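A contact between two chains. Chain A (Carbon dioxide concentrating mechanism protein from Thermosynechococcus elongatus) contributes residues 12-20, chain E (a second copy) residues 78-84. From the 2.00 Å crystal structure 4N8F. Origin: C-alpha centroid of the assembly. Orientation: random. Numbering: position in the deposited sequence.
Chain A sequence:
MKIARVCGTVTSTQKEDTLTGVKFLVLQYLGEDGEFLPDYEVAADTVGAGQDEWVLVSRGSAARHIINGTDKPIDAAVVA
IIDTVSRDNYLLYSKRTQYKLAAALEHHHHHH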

# COMPACT_ATOMS: atom_id res chain seq x y z
N SER A 12 -17.28 7.49 -17.26
CA SER A 12 -16.68 6.50 -18.22
C SER A 12 -17.81 5.68 -18.83
O SER A 12 -18.67 5.18 -18.09
CB SER A 12 -15.74 5.53 -17.51
OG SER A 12 -15.35 4.43 -18.34
N THR A 13 -17.82 5.54 -20.15
CA THR A 13 -18.76 4.64 -20.80
C THR A 13 -18.11 3.32 -21.21
O THR A 13 -18.80 2.38 -21.55
CB THR A 13 -19.42 5.25 -22.06
OG1 THR A 13 -18.39 5.72 -22.90
CG2 THR A 13 -20.36 6.41 -21.76
N GLN A 14 -16.78 3.25 -21.25
CA GLN A 14 -16.11 1.94 -21.54
C GLN A 14 -15.37 1.54 -20.30
O GLN A 14 -14.35 2.12 -19.95
CB GLN A 14 -15.10 2.02 -22.64
CG GLN A 14 -15.62 2.62 -23.90
CD GLN A 14 -14.46 2.97 -24.80
OE1 GLN A 14 -13.71 2.07 -25.23
NE2 GLN A 14 -14.26 4.28 -25.03
N LYS A 15 -15.86 0.49 -19.67
CA LYS A 15 -15.35 0.09 -18.38
C LYS A 15 -15.75 -1.33 -18.08
O LYS A 15 -16.64 -1.87 -18.70
CB LYS A 15 -15.95 1.02 -17.32
CG LYS A 15 -17.46 1.08 -17.28
CD LYS A 15 -17.93 2.19 -16.35
CE LYS A 15 -19.42 2.42 -16.55
NZ LYS A 15 -20.02 3.60 -15.87
N GLU A 16 -15.06 -1.92 -17.12
CA GLU A 16 -15.44 -3.21 -16.57
C GLU A 16 -16.98 -3.33 -16.25
O GLU A 16 -17.52 -2.49 -15.54
CB GLU A 16 -14.64 -3.40 -15.26
CG GLU A 16 -13.18 -3.88 -15.37
CD GLU A 16 -13.09 -5.29 -15.97
OE1 GLU A 16 -13.70 -6.22 -15.47
OE2 GLU A 16 -12.41 -5.48 -16.97
N ASP A 17 -17.65 -4.36 -16.75
CA ASP A 17 -19.05 -4.71 -16.35
C ASP A 17 -19.25 -4.70 -14.82
O ASP A 17 -20.34 -4.40 -14.33
CB ASP A 17 -19.39 -6.11 -16.87
CG ASP A 17 -20.77 -6.63 -16.43
OD1 ASP A 17 -21.70 -6.63 -17.26
OD2 ASP A 17 -20.90 -7.10 -15.26
N THR A 18 -18.20 -5.02 -14.08
CA THR A 18 -18.24 -5.00 -12.62
C THR A 18 -18.47 -3.60 -12.03
O THR A 18 -18.80 -3.52 -10.85
CB THR A 18 -16.93 -5.58 -12.06
OG1 THR A 18 -15.82 -4.92 -12.70
CG2 THR A 18 -16.81 -7.11 -12.36
N LEU A 19 -18.34 -2.52 -12.82
CA LEU A 19 -18.52 -1.17 -12.28
C LEU A 19 -19.87 -0.60 -12.61
O LEU A 19 -20.08 0.63 -12.49
CB LEU A 19 -17.41 -0.22 -12.73
CG LEU A 19 -16.03 -0.63 -12.21
CD1 LEU A 19 -14.96 0.32 -12.76
CD2 LEU A 19 -15.99 -0.64 -10.70
N THR A 20 -20.80 -1.47 -13.02
CA THR A 20 -22.14 -1.06 -13.33
C THR A 20 -22.72 -0.27 -12.14
O THR A 20 -22.62 -0.69 -10.96
CB THR A 20 -23.01 -2.27 -13.74
OG1 THR A 20 -22.49 -2.80 -14.96
CG2 THR A 20 -24.48 -1.83 -14.03
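Chain E 78-84: VVAIIDT

A single carboxylate oxygen marks one end of this contact: OD2 of E:Asp83 accepts from A:Thr13 twice, from OG1 at 3.0 Å and from the backbone N at 2.9 Å, the latter weak, with an N-H...O angle of only 127°. The other oxygen, OD1, takes a hydrogen bond from a water at 2.6 Å; that water also donates to E:Ile81 O (2.7 Å) and accepts from A:Gln14 N (3.2 Å), so it bridges A:Gln14 N and E:Ile81 O, which are too far apart to bond directly.

Chain E, a strand through 78-81, runs antiparallel to a short, weakly bonded strand of chain A at about 14-15. The CA atoms of A:Lys15 and E:Ala80 (4.1 Å) and of A:Glu16 and E:Val79 (5.7 Å) are in step; CA of A:Ser12 lies nearest CA of E:Ile82 (4.8 Å), one residue off that pairing. Two backbone bonds hold the chains: E:Ile81 N to A:Gln14 O, 2.9 Å at 175°, and A:Glu16 N to E:Val79 O, 3.1 Å at 162°. A:Ser12, chi1 in t, bonds from OG to E:Ile81 O at 2.8 Å.

A:Lys15 CB lies 3.7 Å from E:Ala80 CB on one face, but the lysine's end leads away: A:Lys15 NZ bonds A:Ser12 O (3.0 Å). After the 3-10 segment at 17-18, A:Leu19 CD1 packs 3.9 Å from E:Val79 CG2.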

# COMPACT_ATOMS: atom_id res chain seq x y z
N VAL E 78 -6.34 -1.36 -15.41
CA VAL E 78 -7.19 -0.34 -16.02
C VAL E 78 -8.60 -0.82 -15.86
O VAL E 78 -8.94 -1.96 -16.27
CB VAL E 78 -6.86 -0.15 -17.50
CG1 VAL E 78 -7.85 0.78 -18.17
CG2 VAL E 78 -5.46 0.41 -17.65
N VAL E 79 -9.41 -0.01 -15.20
CA VAL E 79 -10.77 -0.43 -14.97
C VAL E 79 -11.75 0.40 -15.76
O VAL E 79 -12.94 0.02 -15.86
CB VAL E 79 -11.15 -0.45 -13.48
CG1 VAL E 79 -10.22 -1.38 -12.71
CG2 VAL E 79 -11.12 0.95 -12.86
N ALA E 80 -11.28 1.51 -16.32
CA ALA E 80 -12.17 2.38 -17.10
C ALA E 80 -11.40 3.38 -17.97
O ALA E 80 -10.31 3.83 -17.60
CB ALA E 80 -13.14 3.11 -16.16
N ILE E 81 -11.97 3.66 -19.14
CA ILE E 81 -11.51 4.76 -20.04
C ILE E 81 -12.30 6.01 -19.70
O ILE E 81 -13.51 6.04 -19.79
CB ILE E 81 -11.67 4.36 -21.53
CG1 ILE E 81 -10.76 3.17 -21.83
CG2 ILE E 81 -11.23 5.49 -22.46
CD1 ILE E 81 -10.95 2.54 -23.19
N ILE E 82 -11.61 7.05 -19.31
CA ILE E 82 -12.26 8.29 -18.90
C ILE E 82 -12.83 9.08 -20.10
O ILE E 82 -12.13 9.27 -21.08
CB ILE E 82 -11.31 9.16 -18.06
CG1 ILE E 82 -10.99 8.38 -16.75
CG2 ILE E 82 -11.92 10.52 -17.74
CD1 ILE E 82 -9.90 8.96 -15.89
N ASP E 83 -14.11 9.46 -20.02
CA ASP E 83 -14.71 10.42 -20.97
C ASP E 83 -14.63 11.80 -20.39
O ASP E 83 -14.27 12.73 -21.11
CB ASP E 83 -16.19 10.15 -21.25
CG ASP E 83 -16.43 8.77 -21.83
OD1 ASP E 83 -15.61 8.32 -22.65
OD2 ASP E 83 -17.43 8.13 -21.45
N THR E 84 -14.96 11.95 -19.10
CA THR E 84 -14.94 13.27 -18.47
C THR E 84 -14.32 13.32 -17.10
O THR E 84 -14.40 12.35 -16.32
CB THR E 84 -16.33 13.91 -18.28
OG1 THR E 84 -17.09 13.26 -17.24
CG2 THR E 84 -17.10 13.94 -19.61
O HOH W 1 -15.09 5.82 -21.97